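Side-chain contacts in pyridoxine 4-oxidase (Mesorhizobium loti, PDB 4HA6), which catalyses the FAD-dependent oxidation of pyridoxine to pyridoxal with molecular oxygen, as a member of the GMC oxidoreductase family: residues P152-F157 with H313-A318; K304-S309 with S354-L359; A258-S263 with D471-V476; R219-K222 with Q227-S230. All coordinates share one frame; numbering follows the deposited sequence. Where two conformers were deposited one is given.

Interaction 1: residues P152-F157 with H313-A318; sequences PLARAF and HSESMA. With PXM (4-(aminomethyl)-5-(hydroxymethyl)-2-methylpyridin-3-ol), chain J.
Phe157 and Ser316 both set their first torsion with the outer atom anti to the backbone N, Phe157 CG at chi1 170° and Ser316 OG at chi1 -176°, and this brings the hydroxyl to the rim of the ring. Ser316 OG lies in the ring plane, 4.0 Å from Phe157 CD2, while the backbone oxygen Ser316 O comes in obliquely, 3.5 Å from Phe157 CE2. Two residues further along the strand, the methyl of Ala318 touches the ring at 4.2 Å from CB to Phe157 CE2. The serine hydroxyl has its polar partner in Thr181 O, so the ring edge packs against a group already satisfied. A turn earlier on the helix, Ala154 CB sits 3.5 Å from Glu315 OE1. That carboxylate is held at both ends, OE1 by Ser151 N and OE2 by Ser309 OG, and the nearby start of the helix would probably favour its negative charge. Cutting Phe157 back to alanine is likely to open a gap between helix and strand beside Ser316 and Ala318. The strand also serves the pocket, for Ser314 OG lies 3.1 Å from C6 of the bound pyridoxamine. The pairing illustrates helix-on-sheet packing: the axes of segments 152-157 and 314-318 run 8° apart and 8.5 Å from each other at closest approach. Helix 152-163 covers strand 314-320 and its antiparallel neighbour 333-338, where Phe157 also touches Val335 and Cys337 and Leu153 touches Cys337.

Interaction 2: residues K304-S309 with S354-L359; sequences KPVPPS and SAYSLL
Val306 meets Tyr356 and Ala355 where the loop following strand 293-302 passes the beginning of strand 355-362, a member of the antiparallel sheet that probably belongs to the substrate-binding domain of this GMC oxidoreductase. The packed part of the contact is small and rests on a single valine. With CG1 anti to the backbone N (chi1 177°), Val306 turns its other methyl, CG2, to the strand. Tyr356 answers from a less common torsion, its CG between the backbone N and the carbonyl carbon at chi1 55°, which swings the ring so that the two side chains cross at about a right angle. The methyl therefore comes to the rim of the phenol, near the ring plane, and not over a face. Val306 is buried; it also touches Val339, and its backbone is hydrogen-bonded to Gly353, just ahead of the strand. The outer part differs sharply. Lys304 and Pro305 point away from the strand and are exposed, and both touch a crystal neighbour. Beyond the valine, Pro307, Pro308 and Ser309 continue in a polyproline II-like conformation and diverge from the strand. The direct contact between loop and strand is thus made by one methyl and buries 130 Å² in all: Val306 CG2 lies 4.0 Å from Ala355 O and 4.2 Å from Tyr356 CD1.

Interaction 3: residues A258-S263 with D471-V476; sequences ALLMRS and DNLFVV
Leu473 and Val475, two residues apart on one short strand, receive the same side chain, Leu260, from the end of helix 252-262. At the start of the second segment Asp471 is exposed and joined to Asn226 through the backbone. Asn472 comes next, buried with both ends of its amide bonded: OD1 accepts from Val228 N and ND2 donates to Asp245 O. Leu473 then supplies the close part of the contact. Its CG lies anti to the backbone N (chi1 175°), which extends the branch toward the helix, where CD2 touches Leu260 CD2 at 3.8 Å. The two leucines slide past each other in opposite directions, so branch meets branch alongside. Phe474 projects from the other face of the strand, its ring meeting that of Phe500 with planes about 55° apart. Val475 returns to the helix side, CG2 lying 4.5 Å from Leu260 CD1, a looser touch. Val476, on the same side as Phe474, touches Val248 of strand 246-249. Just past the helix end, Ser263 OG donates to Leu259 O at 2.8 Å, tilted 31° from the carbonyl plane. The contact joins a helix to the last strand of a five-stranded parallel sheet of Rossmann type: Leu260 also reaches Leu249 on the adjoining strand 246-249, while Leu221 of strand 217-224 packs on both Leu260 and Leu473.

Interaction 4: residues R219-K222 with Q227-S230; sequences RRLK and QVRS
Lys222 O accepts from two successive backbone amides, the arrangement that marks a classic beta bulge here. The stronger grip comes from Arg229 N at 2.7 Å, placed nearly along the C=O axis; Ser230 N adds a weak bond at 3.4 Å. A third, softer partner of the same oxygen is Val228 CA, through a long, bent CA-H...O contact. Arg229 takes up the extra residue with nearly helical backbone angles, and the strands of this hairpin regain their pairing at Ser230. There Lys222 N donates to Ser230 O at 2.8 Å in an almost straight bond (173°). Across this antiparallel hydrogen-bonded pair the lysine chain runs extended beyond CG, passing along the serine hydroxyl: Ser230 OG is 3.5 Å from Lys222 CB and 3.7 Å from Lys222 CD. The hydroxyl reaches that place with OG between the backbone N and the carbonyl carbon (chi1 67°), and its polar partner is Glu241 OE2 on the adjoining strand 238-243. On the other face Leu221 CB meets Val228 CG1 at 4.1 Å, and both residues lean on Leu473. The hairpin thus keeps its polar and apolar side chains on separate faces. On the Lys222 face the bond between Ser230 OG and Glu241 OE2 meets the polar needs of a buried residue, with the lysine chain packed beside it, whereas the Leu221 face supplies apolar surface for the protein core.

In the fold
The four contacts form two clusters on opposite sides of the chain's centre, with interactions 1 and 3 centred 41 Å apart. Interactions 1 and 2, centred 10 Å apart, reach the same antiparallel sheet and share packing between Leu153 CD2 and Tyr356 CB at 3.5 Å; strand 314-320 of interaction 1 contributes Ser314 to the pyridoxamine pocket, whereas Tyr356 stands about 13 Å from that ligand, measured from its side chain. Interactions 3 and 4, centred 8 Å apart, are stitched by probable hydrogen bonds between Leu221 N and Ser263 OG (2.7 Å) and between Arg262 NE and Arg219 O (2.8 Å). Arg262 touches FAD, so this second cluster belongs to the cofactor side.

Interaction 1: residues P152-F157 with H313-A318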
loop_
_atom_site.group_PDB
_atom_site.type_symbol
_atom_site.label_atom_id
_atom_site.label_comp_id
_atom_site.label_asym_id
_atom_site.label_seq_id
_atom_site.Cartn_x
_atom_site.Cartn_y
_atom_site.Cartn_z
ATOM N N PRO A 152 -13.027 -22.949 -4.894
ATOM C CA PRO A 152 -13.800 -23.730 -3.923
ATOM C C PRO A 152 -13.135 -23.756 -2.541
ATOM O O PRO A 152 -13.854 -23.797 -1.539
ATOM C CB PRO A 152 -13.860 -25.137 -4.553
ATOM C CG PRO A 152 -12.841 -25.149 -5.634
ATOM C CD PRO A 152 -12.718 -23.722 -6.109
ATOM N N LEU A 153 -11.799 -23.709 -2.490
ATOM C CA LEU A 153 -11.067 -23.516 -1.225
ATOM C C LEU A 153 -11.477 -22.223 -0.510
ATOM O O LEU A 153 -11.750 -22.233 0.697
ATOM C CB LEU A 153 -9.541 -23.508 -1.456
ATOM C CG LEU A 153 -8.639 -23.231 -0.243
ATOM C CD1 LEU A 153 -9.029 -24.069 0.988
ATOM C CD2 LEU A 153 -7.166 -23.463 -0.579
ATOM N N ALA A 154 -11.511 -21.115 -1.250
ATOM C CA ALA A 154 -11.899 -19.825 -0.674
ATOM C C ALA A 154 -13.354 -19.822 -0.211
ATOM O O ALA A 154 -13.687 -19.236 0.827
ATOM C CB ALA A 154 -11.648 -18.692 -1.651
ATOM N N ARG A 155 -14.233 -20.475 -0.969
ATOM C CA ARG A 155 -15.625 -20.537 -0.547
ATOM C C ARG A 155 -15.759 -21.331 0.744
ATOM O O ARG A 155 -16.611 -21.038 1.589
ATOM C CB ARG A 155 -16.517 -21.128 -1.646
ATOM C CG ARG A 155 -16.715 -20.202 -2.833
ATOM C CD ARG A 155 -17.704 -20.783 -3.830
ATOM N NE ARG A 155 -17.049 -21.210 -5.066
ATOM C CZ ARG A 155 -16.818 -22.481 -5.386
ATOM N NH1 ARG A 155 -17.194 -23.455 -4.561
ATOM N NH2 ARG A 155 -16.217 -22.777 -6.535
ATOM N N ALA A 156 -14.921 -22.349 0.889
ATOM C CA ALA A 156 -14.946 -23.193 2.069
ATOM C C ALA A 156 -14.441 -22.380 3.265
ATOM O O ALA A 156 -14.951 -22.504 4.393
ATOM C CB ALA A 156 -14.091 -24.415 1.843
ATOM N N PHE A 157 -13.435 -21.547 3.011
ATOM C CA PHE A 157 -12.870 -20.690 4.038
ATOM C C PHE A 157 -13.947 -19.706 4.484
ATOM O O PHE A 157 -14.159 -19.489 5.685
ATOM C CB PHE A 157 -11.669 -19.956 3.458
ATOM C CG PHE A 157 -11.125 -18.867 4.336
ATOM C CD1 PHE A 157 -10.319 -19.172 5.430
ATOM C CD2 PHE A 157 -11.376 -17.530 4.036
ATOM C CE1 PHE A 157 -9.789 -18.163 6.231
ATOM C CE2 PHE A 157 -10.852 -16.507 4.834
ATOM C CZ PHE A 157 -10.059 -16.825 5.931
ATOM N N HIS A 313 -4.756 -15.543 -6.226
ATOM C CA HIS A 313 -4.190 -16.441 -5.199
ATOM C C HIS A 313 -4.612 -16.145 -3.755
ATOM O O HIS A 313 -4.870 -17.065 -2.970
ATOM C CB HIS A 313 -2.656 -16.533 -5.296
ATOM C CG HIS A 313 -2.155 -16.857 -6.669
ATOM N ND1 HIS A 313 -2.205 -18.128 -7.199
ATOM C CD2 HIS A 313 -1.587 -16.074 -7.619
ATOM C CE1 HIS A 313 -1.693 -18.113 -8.419
ATOM N NE2 HIS A 313 -1.312 -16.880 -8.697
ATOM N N SER A 314 -4.655 -14.867 -3.399
ATOM C CA SER A 314 -5.079 -14.463 -2.063
ATOM C C SER A 314 -6.464 -13.854 -2.183
ATOM O O SER A 314 -6.607 -12.640 -2.339
ATOM C CB SER A 314 -4.110 -13.437 -1.497
ATOM O OG SER A 314 -4.416 -13.158 -0.146
ATOM N N GLU A 315 -7.480 -14.708 -2.108
ATOM C CA GLU A 315 -8.798 -14.376 -2.615
ATOM C C GLU A 315 -9.742 -13.784 -1.581
ATOM O O GLU A 315 -10.716 -13.123 -1.950
ATOM C CB GLU A 315 -9.446 -15.618 -3.245
ATOM C CG GLU A 315 -8.585 -16.309 -4.292
ATOM C CD GLU A 315 -9.380 -17.250 -5.179
ATOM O OE1 GLU A 315 -10.530 -17.582 -4.821
ATOM O OE2 GLU A 315 -8.852 -17.640 -6.244
ATOM N N SER A 316 -9.467 -14.015 -0.298
ATOM C CA SER A 316 -10.420 -13.621 0.746
ATOM C C SER A 316 -9.754 -13.280 2.088
ATOM O O SER A 316 -9.303 -14.177 2.811
ATOM C CB SER A 316 -11.450 -14.743 0.948
ATOM O OG SER A 316 -12.445 -14.376 1.890
ATOM N N MET A 317 -9.688 -11.987 2.406
ATOM C CA MET A 317 -9.311 -11.539 3.745
ATOM C C MET A 317 -10.544 -11.524 4.609
ATOM O O MET A 317 -11.598 -11.040 4.174
ATOM C CB MET A 317 -8.780 -10.107 3.720
ATOM C CG MET A 317 -7.540 -9.902 2.908
ATOM S SD MET A 317 -6.320 -11.069 3.456
ATOM C CE MET A 317 -6.339 -12.119 1.997
ATOM N N ALA A 318 -10.415 -12.031 5.832
ATOM C CA ALA A 318 -11.476 -11.899 6.818
ATOM C C ALA A 318 -10.959 -11.015 7.947
ATOM O O ALA A 318 -10.125 -11.455 8.742
ATOM C CB ALA A 318 -11.876 -13.263 7.358
HETATM N N1 PXM J . -1.136 -11.126 -0.053
HETATM C C2 PXM J . -0.143 -10.239 -0.052
HETATM C C2A PXM J . 1.256 -10.607 0.332
HETATM C C3 PXM J . -0.472 -8.946 -0.430
HETATM O O3 PXM J . 0.518 -7.989 -0.446
HETATM C C4 PXM J . -1.789 -8.586 -0.787
HETATM C C5 PXM J . -2.799 -9.592 -0.759
HETATM C C5A PXM J . -4.260 -9.414 -1.125
HETATM O O5 PXM J . -4.807 -8.146 -1.018
HETATM C C6 PXM J . -2.403 -10.878 -0.376
HETATM C C4A PXM J . -2.024 -7.155 -1.178
HETATM N N4 PXM J . -1.477 -6.200 -0.258
#

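Interaction 2: residues K304-S309 with S354-L359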
loop_
_atom_site.group_PDB
_atom_site.type_symbol
_atom_site.label_atom_id
_atom_site.label_comp_id
_atom_site.label_asym_id
_atom_site.label_seq_id
_atom_site.Cartn_x
_atom_site.Cartn_y
_atom_site.Cartn_z
ATOM N N LYS A 304 -6.535 -33.164 -1.013
ATOM C CA LYS A 304 -6.639 -33.401 -2.448
ATOM C C LYS A 304 -5.979 -32.235 -3.188
ATOM O O LYS A 304 -5.700 -31.211 -2.571
ATOM C CB LYS A 304 -8.102 -33.571 -2.838
ATOM C CG LYS A 304 -9.031 -32.452 -2.421
ATOM C CD LYS A 304 -10.456 -32.996 -2.417
ATOM C CE LYS A 304 -11.507 -31.911 -2.386
ATOM N NZ LYS A 304 -12.857 -32.546 -2.554
ATOM N N PRO A 305 -5.695 -32.390 -4.497
ATOM C CA PRO A 305 -4.987 -31.321 -5.222
ATOM C C PRO A 305 -5.633 -29.928 -5.151
ATOM O O PRO A 305 -6.801 -29.767 -5.496
ATOM C CB PRO A 305 -5.009 -31.817 -6.673
ATOM C CG PRO A 305 -5.043 -33.306 -6.555
ATOM C CD PRO A 305 -5.870 -33.601 -5.331
ATOM N N VAL A 306 -4.860 -28.934 -4.718
ATOM C CA VAL A 306 -5.299 -27.535 -4.717
ATOM C C VAL A 306 -5.130 -26.911 -6.109
ATOM O O VAL A 306 -4.007 -26.714 -6.574
ATOM C CB VAL A 306 -4.493 -26.694 -3.700
ATOM C CG1 VAL A 306 -4.914 -25.234 -3.764
ATOM C CG2 VAL A 306 -4.678 -27.238 -2.300
ATOM N N PRO A 307 -6.253 -26.581 -6.770
ATOM C CA PRO A 307 -6.251 -26.054 -8.137
ATOM C C PRO A 307 -5.847 -24.594 -8.137
ATOM O O PRO A 307 -6.210 -23.882 -7.200
ATOM C CB PRO A 307 -7.720 -26.192 -8.571
ATOM C CG PRO A 307 -8.479 -26.731 -7.347
ATOM C CD PRO A 307 -7.596 -26.528 -6.172
ATOM N N PRO A 308 -5.126 -24.146 -9.179
ATOM C CA PRO A 308 -4.563 -22.792 -9.207
ATOM C C PRO A 308 -5.664 -21.742 -9.248
ATOM O O PRO A 308 -6.718 -21.987 -9.847
ATOM C CB PRO A 308 -3.766 -22.772 -10.516
ATOM C CG PRO A 308 -4.488 -23.736 -11.399
ATOM C CD PRO A 308 -4.985 -24.830 -10.479
ATOM N N SER A 309 -5.428 -20.594 -8.614
ATOM C CA SER A 309 -6.449 -19.550 -8.512
ATOM C C SER A 309 -6.835 -19.020 -9.884
ATOM O O SER A 309 -5.989 -18.906 -10.772
ATOM C CB SER A 309 -5.963 -18.393 -7.630
ATOM O OG SER A 309 -6.868 -17.294 -7.659
ATOM N N SER A 354 -0.143 -29.120 -3.266
ATOM C CA SER A 354 -0.211 -30.045 -2.123
ATOM C C SER A 354 -0.594 -29.373 -0.797
ATOM O O SER A 354 -0.867 -30.048 0.205
ATOM C CB SER A 354 1.130 -30.746 -1.939
ATOM O OG SER A 354 2.058 -29.883 -1.304
ATOM N N ALA A 355 -0.606 -28.048 -0.786
ATOM C CA ALA A 355 -0.883 -27.321 0.447
ATOM C C ALA A 355 -1.491 -25.953 0.178
ATOM O O ALA A 355 -1.419 -25.419 -0.944
ATOM C CB ALA A 355 0.397 -27.189 1.295
ATOM N N TYR A 356 -2.112 -25.401 1.216
ATOM C CA TYR A 356 -2.572 -24.016 1.201
ATOM C C TYR A 356 -2.232 -23.395 2.543
ATOM O O TYR A 356 -2.063 -24.108 3.544
ATOM C CB TYR A 356 -4.071 -23.927 0.941
ATOM C CG TYR A 356 -4.935 -24.728 1.906
ATOM C CD1 TYR A 356 -5.228 -26.067 1.663
ATOM C CD2 TYR A 356 -5.490 -24.130 3.033
ATOM C CE1 TYR A 356 -6.027 -26.794 2.531
ATOM C CE2 TYR A 356 -6.287 -24.851 3.912
ATOM C CZ TYR A 356 -6.549 -26.182 3.655
ATOM O OH TYR A 356 -7.344 -26.908 4.521
ATOM N N SER A 357 -2.098 -22.073 2.555
ATOM C CA SER A 357 -1.763 -21.351 3.770
ATOM C C SER A 357 -2.884 -20.395 4.112
ATOM O O SER A 357 -3.495 -19.800 3.221
ATOM C CB SER A 357 -0.480 -20.534 3.590
ATOM O OG SER A 357 0.672 -21.347 3.599
ATOM N N LEU A 358 -3.159 -20.266 5.406
ATOM C CA LEU A 358 -3.984 -19.178 5.900
ATOM C C LEU A 358 -2.998 -18.136 6.410
ATOM O O LEU A 358 -2.108 -18.443 7.211
ATOM C CB LEU A 358 -4.906 -19.639 7.028
ATOM C CG LEU A 358 -5.837 -20.827 6.778
ATOM C CD1 LEU A 358 -6.926 -20.837 7.824
ATOM C CD2 LEU A 358 -6.435 -20.825 5.381
ATOM N N LEU A 359 -3.136 -16.915 5.918
ATOM C CA LEU A 359 -2.234 -15.851 6.297
ATOM C C LEU A 359 -2.907 -15.093 7.426
ATOM O O LEU A 359 -4.138 -14.982 7.463
ATOM C CB LEU A 359 -1.968 -14.954 5.092
ATOM C CG LEU A 359 -1.554 -15.742 3.844
ATOM C CD1 LEU A 359 -1.454 -14.844 2.629
ATOM C CD2 LEU A 359 -0.233 -16.472 4.077
#

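Interaction 3: residues A258-S263 with D471-V476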
loop_
_atom_site.group_PDB
_atom_site.type_symbol
_atom_site.label_atom_id
_atom_site.label_comp_id
_atom_site.label_asym_id
_atom_site.label_seq_id
_atom_site.Cartn_x
_atom_site.Cartn_y
_atom_site.Cartn_z
ATOM N N ALA A 258 13.232 10.189 0.735
ATOM C CA ALA A 258 14.616 10.166 0.261
ATOM C C ALA A 258 14.933 11.398 -0.586
ATOM O O ALA A 258 16.010 11.986 -0.463
ATOM C CB ALA A 258 14.905 8.891 -0.523
ATOM N N LEU A 259 14.007 11.776 -1.464
ATOM C CA LEU A 259 14.228 12.944 -2.311
ATOM C C LEU A 259 14.362 14.178 -1.445
ATOM O O LEU A 259 15.228 15.025 -1.692
ATOM C CB LEU A 259 13.082 13.132 -3.307
ATOM C CG LEU A 259 13.155 14.408 -4.153
ATOM C CD1 LEU A 259 14.530 14.558 -4.848
ATOM C CD2 LEU A 259 12.020 14.441 -5.168
ATOM N N LEU A 260 13.502 14.292 -0.436
ATOM C CA LEU A 260 13.559 15.454 0.455
ATOM C C LEU A 260 14.904 15.511 1.197
ATOM O O LEU A 260 15.534 16.587 1.280
ATOM C CB LEU A 260 12.365 15.476 1.417
ATOM C CG LEU A 260 10.993 15.656 0.745
ATOM C CD1 LEU A 260 9.864 15.414 1.725
ATOM C CD2 LEU A 260 10.854 17.046 0.106
ATOM N N MET A 261 15.374 14.361 1.685
ATOM C CA MET A 261 16.652 14.334 2.403
ATOM C C MET A 261 17.851 14.652 1.490
ATOM O O MET A 261 18.719 15.460 1.853
ATOM C CB MET A 261 16.829 13.012 3.161
ATOM C CG MET A 261 15.783 12.789 4.260
ATOM S SD MET A 261 16.068 11.264 5.223
ATOM C CE MET A 261 15.128 10.033 4.287
ATOM N N ARG A 262 17.884 14.045 0.301
ATOM C CA ARG A 262 18.898 14.379 -0.715
ATOM C C ARG A 262 18.927 15.883 -1.025
ATOM O O ARG A 262 19.968 16.412 -1.412
ATOM C CB ARG A 262 18.677 13.582 -2.021
ATOM C CG ARG A 262 19.181 12.135 -1.985
ATOM C CD ARG A 262 19.230 11.489 -3.381
ATOM N NE ARG A 262 18.051 11.796 -4.198
ATOM C CZ ARG A 262 16.963 11.028 -4.277
ATOM N NH1 ARG A 262 16.889 9.890 -3.594
ATOM N NH2 ARG A 262 15.941 11.395 -5.043
ATOM N N SER A 263 17.783 16.555 -0.853
ATOM C CA SER A 263 17.654 17.979 -1.147
ATOM C C SER A 263 17.989 18.823 0.069
ATOM O O SER A 263 17.873 20.049 0.029
ATOM C CB SER A 263 16.241 18.313 -1.620
ATOM O OG SER A 263 15.873 17.536 -2.745
ATOM N N ASP A 471 6.348 27.036 0.379
ATOM C CA ASP A 471 5.082 27.518 -0.178
ATOM C C ASP A 471 4.526 26.717 -1.367
ATOM O O ASP A 471 3.316 26.696 -1.605
ATOM C CB ASP A 471 5.214 28.993 -0.578
ATOM C CG ASP A 471 5.594 29.886 0.590
ATOM O OD1 ASP A 471 6.357 30.851 0.362
ATOM O OD2 ASP A 471 5.136 29.626 1.728
ATOM N N ASN A 472 5.392 26.066 -2.131
ATOM C CA ASN A 472 4.926 25.508 -3.393
ATOM C C ASN A 472 5.282 24.044 -3.573
ATOM O O ASN A 472 5.373 23.570 -4.715
ATOM C CB ASN A 472 5.477 26.321 -4.567
ATOM C CG ASN A 472 6.968 26.173 -4.711
ATOM O OD1 ASN A 472 7.665 25.805 -3.755
ATOM N ND2 ASN A 472 7.474 26.441 -5.907
ATOM N N LEU A 473 5.480 23.335 -2.457
ATOM C CA LEU A 473 5.809 21.910 -2.501
ATOM C C LEU A 473 4.784 21.069 -1.754
ATOM O O LEU A 473 4.489 21.311 -0.583
ATOM C CB LEU A 473 7.215 21.668 -1.934
ATOM C CG LEU A 473 7.710 20.226 -1.776
ATOM C CD1 LEU A 473 7.830 19.535 -3.109
ATOM C CD2 LEU A 473 9.052 20.227 -1.064
ATOM N N PHE A 474 4.257 20.056 -2.434
ATOM C CA PHE A 474 3.244 19.194 -1.843
ATOM C C PHE A 474 3.715 17.735 -1.856
ATOM O O PHE A 474 4.549 17.351 -2.683
ATOM C CB PHE A 474 1.912 19.382 -2.585
ATOM C CG PHE A 474 1.482 20.833 -2.682
ATOM C CD1 PHE A 474 0.603 21.377 -1.748
ATOM C CD2 PHE A 474 1.994 21.661 -3.680
ATOM C CE1 PHE A 474 0.223 22.718 -1.815
ATOM C CE2 PHE A 474 1.613 23.000 -3.756
ATOM C CZ PHE A 474 0.729 23.521 -2.823
ATOM N N VAL A 475 3.229 16.941 -0.905
ATOM C CA VAL A 475 3.538 15.515 -0.865
ATOM C C VAL A 475 2.212 14.756 -0.949
ATOM O O VAL A 475 1.361 14.873 -0.064
ATOM C CB VAL A 475 4.316 15.129 0.396
ATOM C CG1 VAL A 475 4.689 13.661 0.335
ATOM C CG2 VAL A 475 5.589 16.008 0.545
ATOM N N VAL A 476 2.002 14.039 -2.049
ATOM C CA VAL A 476 0.704 13.429 -2.291
ATOM C C VAL A 476 0.871 11.971 -2.685
ATOM O O VAL A 476 0.814 11.636 -3.873
ATOM C CB VAL A 476 -0.101 14.196 -3.374
ATOM C CG1 VAL A 476 -1.509 13.644 -3.478
ATOM C CG2 VAL A 476 -0.172 15.659 -3.020
#

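Interaction 4: residues R219-K222 with Q227-S230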
loop_
_atom_site.group_PDB
_atom_site.type_symbol
_atom_site.label_atom_id
_atom_site.label_comp_id
_atom_site.label_asym_id
_atom_site.label_seq_id
_atom_site.Cartn_x
_atom_site.Cartn_y
_atom_site.Cartn_z
ATOM N N ARG A 219 16.677 13.944 -8.592
ATOM C CA ARG A 219 17.738 13.708 -7.607
ATOM C C ARG A 219 17.681 14.704 -6.463
ATOM O O ARG A 219 17.912 14.338 -5.310
ATOM C CB ARG A 219 19.134 13.745 -8.280
ATOM C CG ARG A 219 20.322 13.651 -7.316
ATOM C CD ARG A 219 21.631 13.236 -8.006
ATOM N NE ARG A 219 22.112 14.245 -8.945
ATOM C CZ ARG A 219 23.107 14.053 -9.816
ATOM N NH1 ARG A 219 23.731 12.879 -9.873
ATOM N NH2 ARG A 219 23.482 15.033 -10.639
ATOM N N ARG A 220 17.405 15.968 -6.793
ATOM C CA ARG A 220 17.329 17.035 -5.801
ATOM C C ARG A 220 16.289 18.069 -6.212
ATOM O O ARG A 220 16.077 18.309 -7.415
ATOM C CB ARG A 220 18.690 17.746 -5.669
ATOM C CG ARG A 220 19.842 16.885 -5.148
ATOM C CD ARG A 220 21.169 17.669 -5.052
ATOM N NE ARG A 220 21.932 17.677 -6.304
ATOM C CZ ARG A 220 23.261 17.583 -6.375
ATOM N NH1 ARG A 220 23.983 17.464 -5.268
ATOM N NH2 ARG A 220 23.868 17.601 -7.552
ATOM N N LEU A 221 15.659 18.695 -5.217
ATOM C CA LEU A 221 14.831 19.875 -5.435
ATOM C C LEU A 221 15.696 21.053 -5.031
ATOM O O LEU A 221 16.335 21.022 -3.972
ATOM C CB LEU A 221 13.592 19.860 -4.541
ATOM C CG LEU A 221 12.766 18.584 -4.604
ATOM C CD1 LEU A 221 11.718 18.567 -3.513
ATOM C CD2 LEU A 221 12.135 18.471 -5.979
ATOM N N LYS A 222 15.717 22.093 -5.858
ATOM C CA LYS A 222 16.537 23.256 -5.565
ATOM C C LYS A 222 15.682 24.404 -5.039
ATOM O O LYS A 222 14.604 24.710 -5.576
ATOM C CB LYS A 222 17.346 23.663 -6.796
ATOM C CG LYS A 222 18.349 22.597 -7.226
ATOM C CD LYS A 222 19.235 23.082 -8.386
ATOM C CE LYS A 222 20.406 22.130 -8.645
ATOM N NZ LYS A 222 21.317 22.654 -9.717
ATOM N N GLN A 227 10.589 28.663 -1.450
ATOM C CA GLN A 227 10.023 27.932 -2.576
ATOM C C GLN A 227 11.017 26.984 -3.215
ATOM O O GLN A 227 12.236 27.235 -3.192
ATOM C CB GLN A 227 9.549 28.919 -3.638
ATOM C CG GLN A 227 8.340 29.737 -3.236
ATOM C CD GLN A 227 7.794 30.523 -4.401
ATOM O OE1 GLN A 227 8.525 31.271 -5.046
ATOM N NE2 GLN A 227 6.512 30.343 -4.693
ATOM N N VAL A 228 10.495 25.895 -3.779
ATOM C CA VAL A 228 11.264 25.064 -4.696
ATOM C C VAL A 228 11.298 25.793 -6.040
ATOM O O VAL A 228 10.239 26.121 -6.603
ATOM C CB VAL A 228 10.624 23.689 -4.934
ATOM C CG1 VAL A 228 11.412 22.946 -6.005
ATOM C CG2 VAL A 228 10.574 22.856 -3.636
ATOM N N ARG A 229 12.498 26.042 -6.558
ATOM C CA ARG A 229 12.638 26.813 -7.791
ATOM C C ARG A 229 12.793 25.898 -8.997
ATOM O O ARG A 229 12.228 26.154 -10.073
ATOM C CB ARG A 229 13.816 27.784 -7.675
ATOM C CG ARG A 229 14.169 28.524 -8.960
ATOM C CD ARG A 229 15.383 29.415 -8.740
ATOM N NE ARG A 229 15.818 30.130 -9.943
ATOM C CZ ARG A 229 16.912 29.826 -10.638
ATOM N NH1 ARG A 229 17.678 28.810 -10.260
ATOM N NH2 ARG A 229 17.243 30.533 -11.713
ATOM N N SER A 230 13.545 24.819 -8.817
ATOM C CA SER A 230 13.759 23.871 -9.899
ATOM C C SER A 230 14.009 22.464 -9.372
ATOM O O SER A 230 14.174 22.261 -8.165
ATOM C CB SER A 230 14.944 24.313 -10.761
ATOM O OG SER A 230 16.156 24.235 -10.029
#